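Local coordinates for protein KLLA0C04147p (Kluyveromyces lactis, PDB 5H2D) that binds ergosterol in the pocket of its oxysterol-binding-protein-related domain and probably transfers sterols between membranes, at residues 68-81 with 327-339. Numbering follows the deposited sequence.
Sequences EPTSLLQRVAEDLE and PFNLTKFAVTLNA. With ERG (ergosterol), chain B.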
# COMPACT_ATOMS: atom_id res chain seq x y z
N GLU A 68 -4.01 12.53 9.66
CA GLU A 68 -3.04 12.78 8.61
C GLU A 68 -3.78 13.09 7.31
O GLU A 68 -4.75 12.41 6.99
CB GLU A 68 -2.15 11.54 8.41
CG GLU A 68 -1.05 11.70 7.40
CD GLU A 68 -0.24 10.43 7.25
OE1 GLU A 68 -0.49 9.64 6.31
OE2 GLU A 68 0.65 10.20 8.09
N PRO A 69 -3.33 14.08 6.52
CA PRO A 69 -4.05 14.44 5.28
C PRO A 69 -3.73 13.53 4.12
O PRO A 69 -3.50 13.98 2.99
CB PRO A 69 -3.57 15.87 5.01
CG PRO A 69 -2.16 15.84 5.51
CD PRO A 69 -2.22 15.01 6.78
N THR A 70 -3.70 12.23 4.36
CA THR A 70 -3.65 11.25 3.30
C THR A 70 -4.87 10.36 3.46
O THR A 70 -5.45 10.29 4.54
CB THR A 70 -2.40 10.37 3.38
OG1 THR A 70 -2.45 9.61 4.60
CG2 THR A 70 -1.13 11.23 3.35
N SER A 71 -5.26 9.69 2.39
CA SER A 71 -6.35 8.73 2.44
C SER A 71 -5.81 7.33 2.70
O SER A 71 -4.67 7.01 2.36
CB SER A 71 -7.13 8.75 1.12
OG SER A 71 -8.22 7.84 1.12
N LEU A 72 -6.65 6.47 3.30
CA LEU A 72 -6.30 5.05 3.30
C LEU A 72 -5.96 4.57 1.88
O LEU A 72 -5.06 3.75 1.68
CB LEU A 72 -7.44 4.21 3.90
CG LEU A 72 -7.07 3.25 5.04
CD1 LEU A 72 -6.13 2.17 4.56
CD2 LEU A 72 -6.47 4.01 6.21
N LEU A 73 -6.66 5.11 0.86
CA LEU A 73 -6.37 4.73 -0.52
C LEU A 73 -4.94 5.07 -0.91
O LEU A 73 -4.33 4.35 -1.71
CB LEU A 73 -7.34 5.45 -1.48
CG LEU A 73 -8.83 5.23 -1.28
CD1 LEU A 73 -9.65 5.92 -2.38
CD2 LEU A 73 -9.11 3.74 -1.26
N GLN A 74 -4.41 6.16 -0.38
CA GLN A 74 -3.05 6.57 -0.70
C GLN A 74 -2.02 5.86 0.17
O GLN A 74 -0.93 5.55 -0.31
CB GLN A 74 -2.96 8.10 -0.56
CG GLN A 74 -3.81 8.80 -1.64
CD GLN A 74 -4.06 10.25 -1.34
OE1 GLN A 74 -4.19 10.65 -0.19
NE2 GLN A 74 -4.16 11.06 -2.40
N ARG A 75 -2.36 5.55 1.44
CA ARG A 75 -1.44 4.73 2.23
C ARG A 75 -1.20 3.38 1.57
O ARG A 75 -0.08 2.85 1.63
CB ARG A 75 -1.98 4.52 3.65
CG ARG A 75 -2.07 5.79 4.47
CD ARG A 75 -0.75 6.56 4.53
NE ARG A 75 0.29 5.83 5.26
CZ ARG A 75 0.50 5.94 6.57
NH1 ARG A 75 -0.22 6.79 7.30
NH2 ARG A 75 1.46 5.22 7.14
N VAL A 76 -2.24 2.80 0.97
CA VAL A 76 -2.05 1.53 0.27
C VAL A 76 -1.16 1.70 -0.96
O VAL A 76 -0.38 0.80 -1.29
CB VAL A 76 -3.42 0.93 -0.09
CG1 VAL A 76 -3.25 -0.28 -0.98
CG2 VAL A 76 -4.18 0.54 1.20
N ALA A 77 -1.23 2.85 -1.63
CA ALA A 77 -0.32 3.10 -2.74
C ALA A 77 1.14 3.18 -2.30
O ALA A 77 2.03 2.99 -3.13
CB ALA A 77 -0.72 4.40 -3.46
N GLU A 78 1.40 3.46 -1.02
CA GLU A 78 2.78 3.45 -0.55
C GLU A 78 3.41 2.06 -0.59
O GLU A 78 4.62 1.94 -0.39
CB GLU A 78 2.86 4.07 0.85
CG GLU A 78 2.48 5.56 0.84
CD GLU A 78 2.65 6.27 2.19
OE1 GLU A 78 3.76 6.23 2.78
OE2 GLU A 78 1.68 6.91 2.65
N ASP A 79 2.62 1.01 -0.85
CA ASP A 79 3.19 -0.30 -1.18
C ASP A 79 4.19 -0.19 -2.32
O ASP A 79 5.12 -1.01 -2.42
CB ASP A 79 2.12 -1.30 -1.64
CG ASP A 79 1.23 -1.82 -0.54
OD1 ASP A 79 1.54 -1.66 0.67
OD2 ASP A 79 0.19 -2.41 -0.92
N LEU A 80 4.02 0.80 -3.18
CA LEU A 80 4.77 0.89 -4.42
C LEU A 80 6.04 1.72 -4.31
O LEU A 80 6.72 1.91 -5.33
CB LEU A 80 3.88 1.49 -5.51
CG LEU A 80 2.59 0.70 -5.76
CD1 LEU A 80 1.80 1.34 -6.88
CD2 LEU A 80 2.93 -0.76 -6.07
N GLU A 81 6.39 2.22 -3.12
CA GLU A 81 7.51 3.15 -3.02
C GLU A 81 8.78 2.56 -3.60
O GLU A 81 9.55 3.26 -4.27
CB GLU A 81 7.74 3.57 -1.56
CG GLU A 81 8.88 4.56 -1.41
CD GLU A 81 9.00 5.13 0.00
OE1 GLU A 81 8.15 4.82 0.87
OE2 GLU A 81 9.97 5.88 0.27
N PRO A 327 5.73 18.56 6.80
CA PRO A 327 4.53 18.56 7.64
C PRO A 327 3.93 17.17 7.68
O PRO A 327 3.97 16.43 6.69
CB PRO A 327 3.61 19.56 6.93
CG PRO A 327 4.54 20.43 6.11
CD PRO A 327 5.66 19.52 5.69
N PHE A 328 3.40 16.79 8.84
CA PHE A 328 2.77 15.49 9.06
C PHE A 328 3.76 14.34 8.94
O PHE A 328 3.35 13.17 8.90
CB PHE A 328 1.59 15.27 8.10
CG PHE A 328 0.69 16.48 7.95
CD1 PHE A 328 -0.25 16.78 8.91
CD2 PHE A 328 0.81 17.31 6.85
CE1 PHE A 328 -1.06 17.88 8.77
CE2 PHE A 328 -0.00 18.42 6.71
CZ PHE A 328 -0.94 18.70 7.68
N ASN A 329 5.06 14.64 8.88
CA ASN A 329 6.10 13.61 8.83
C ASN A 329 5.97 12.74 7.59
O ASN A 329 6.35 11.56 7.60
CB ASN A 329 6.11 12.76 10.10
CG ASN A 329 6.70 13.49 11.28
OD1 ASN A 329 7.33 14.54 11.12
ND2 ASN A 329 6.51 12.95 12.47
N LEU A 330 5.43 13.29 6.51
CA LEU A 330 5.28 12.51 5.30
C LEU A 330 6.63 12.17 4.69
O LEU A 330 7.62 12.90 4.86
CB LEU A 330 4.45 13.28 4.27
CG LEU A 330 3.01 13.61 4.64
CD1 LEU A 330 2.31 14.19 3.42
CD2 LEU A 330 2.27 12.36 5.15
N THR A 331 6.68 11.05 3.98
CA THR A 331 7.83 10.71 3.15
C THR A 331 7.80 11.51 1.85
O THR A 331 6.78 12.05 1.45
CB THR A 331 7.84 9.22 2.80
OG1 THR A 331 6.65 8.91 2.06
CG2 THR A 331 7.94 8.34 4.05
N LYS A 332 8.95 11.54 1.17
CA LYS A 332 8.98 12.13 -0.17
C LYS A 332 7.94 11.48 -1.07
O LYS A 332 7.21 12.16 -1.79
CB LYS A 332 10.37 11.97 -0.80
CG LYS A 332 11.45 12.90 -0.27
CD LYS A 332 12.55 13.05 -1.34
CE LYS A 332 13.92 12.58 -0.87
NZ LYS A 332 14.00 11.10 -0.72
N PHE A 333 7.88 10.14 -1.05
CA PHE A 333 6.94 9.45 -1.92
C PHE A 333 5.51 9.83 -1.56
O PHE A 333 4.69 10.09 -2.44
CB PHE A 333 7.14 7.94 -1.83
CG PHE A 333 6.29 7.16 -2.79
CD1 PHE A 333 6.63 7.05 -4.13
CD2 PHE A 333 5.14 6.49 -2.34
CE1 PHE A 333 5.86 6.33 -5.00
CE2 PHE A 333 4.36 5.77 -3.22
CZ PHE A 333 4.72 5.68 -4.55
N ALA A 334 5.20 9.87 -0.26
CA ALA A 334 3.83 10.19 0.13
C ALA A 334 3.45 11.60 -0.29
O ALA A 334 2.30 11.85 -0.64
CB ALA A 334 3.65 10.02 1.65
N VAL A 335 4.41 12.54 -0.28
CA VAL A 335 4.14 13.90 -0.74
C VAL A 335 3.66 13.92 -2.18
O VAL A 335 2.87 14.80 -2.57
CB VAL A 335 5.39 14.77 -0.52
CG1 VAL A 335 5.27 16.10 -1.29
CG2 VAL A 335 5.57 15.07 0.96
N THR A 336 4.08 12.94 -3.00
CA THR A 336 3.66 12.97 -4.41
C THR A 336 2.20 12.55 -4.61
O THR A 336 1.64 12.83 -5.68
CB THR A 336 4.54 12.06 -5.29
OG1 THR A 336 4.23 10.67 -5.04
CG2 THR A 336 6.02 12.33 -5.07
N LEU A 337 1.57 11.91 -3.63
CA LEU A 337 0.36 11.15 -3.91
C LEU A 337 -0.87 12.04 -4.00
O LEU A 337 -1.69 11.88 -4.92
CB LEU A 337 0.15 10.09 -2.83
CG LEU A 337 1.19 8.97 -2.83
CD1 LEU A 337 1.01 8.05 -1.63
CD2 LEU A 337 1.15 8.18 -4.12
N ASN A 338 -1.06 12.95 -3.05
CA ASN A 338 -2.23 13.81 -3.03
C ASN A 338 -2.00 15.13 -3.76
O ASN A 338 -2.65 16.13 -3.44
CB ASN A 338 -2.68 14.09 -1.60
CG ASN A 338 -4.15 14.47 -1.53
OD1 ASN A 338 -4.98 13.88 -2.22
ND2 ASN A 338 -4.48 15.48 -0.72
N ALA A 339 -1.09 15.15 -4.74
CA ALA A 339 -0.76 16.40 -5.44
C ALA A 339 -1.82 16.73 -6.47
O ALA A 339 -2.08 15.91 -7.36
CB ALA A 339 0.59 16.26 -6.12
C1 ERG B . 0.36 -0.39 6.74
C2 ERG B . 0.77 -0.74 5.31
C3 ERG B . -0.46 -1.24 4.60
C4 ERG B . -1.55 -0.16 4.59
C5 ERG B . -1.82 0.36 5.90
C6 ERG B . -3.11 0.78 6.20
C7 ERG B . -3.45 1.37 7.43
C8 ERG B . -2.49 1.55 8.42
C9 ERG B . -1.22 0.93 8.25
C10 ERG B . -0.76 0.67 6.79
C11 ERG B . -0.06 1.57 9.13
C12 ERG B . -0.52 1.98 10.53
C13 ERG B . -1.75 2.90 10.38
C14 ERG B . -2.85 2.02 9.75
C15 ERG B . -4.07 2.90 9.88
C16 ERG B . -3.89 3.60 11.26
C17 ERG B . -2.45 3.23 11.70
C18 ERG B . -1.44 4.19 9.57
C19 ERG B . -0.22 2.01 6.23
C20 ERG B . -1.88 4.37 12.57
C21 ERG B . -0.43 4.17 13.01
C22 ERG B . -2.76 4.43 13.81
C23 ERG B . -3.63 5.62 14.06
C24 ERG B . -4.54 5.65 15.29
C25 ERG B . -4.48 7.05 15.91
C26 ERG B . -3.04 7.34 16.34
C27 ERG B . -5.37 7.19 17.15
C28 ERG B . -5.93 5.31 14.81
O1 ERG B . -0.13 -1.64 3.22
O HOH W 1 1.36 11.87 10.14
O HOH W 2 5.93 6.52 1.27
O HOH W 3 10.15 8.53 -0.13
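E81 lies across one face of the F333 ring: its CA sits over the ring centre, 3.9 Å from the centroid, a CH-pi contact. A chi1 of -175° swings the ring from F333's own backbone N toward A77 and E78, where CE2 meets A77 O at 3.6 Å. E81 runs extended past F333 CB, its carboxylate nearly parallel to the ring; OE2 accepts a hydrogen bond from N321, and waters link E81 to F333 N and, with E78, to T331 OG1. L337 rests CD1 on Q74 O and E78 CG, CD2 near A77 CB, a leucine's fork touching successive turns. Q74 NE2 gives N338 OD1 a nearly straight bond of 2.9 Å (170°), the amide planes 78° apart, while its OE1 accepts from S71 N in a capping box. With an alanine here, N338 OD1 is likely to lose this donor and S71 N its acceptor. At the other end, P69 lays CD over the F328 ring, 3.5 Å from the centroid, proline's CH groups suiting an aromatic face. E68 and E78, both also paired with R116, hold R75, which packs on ergosterol. Apolar packing, one amide-amide bond and waters thus join the segments, while buried charges are probably balanced beside the sterol.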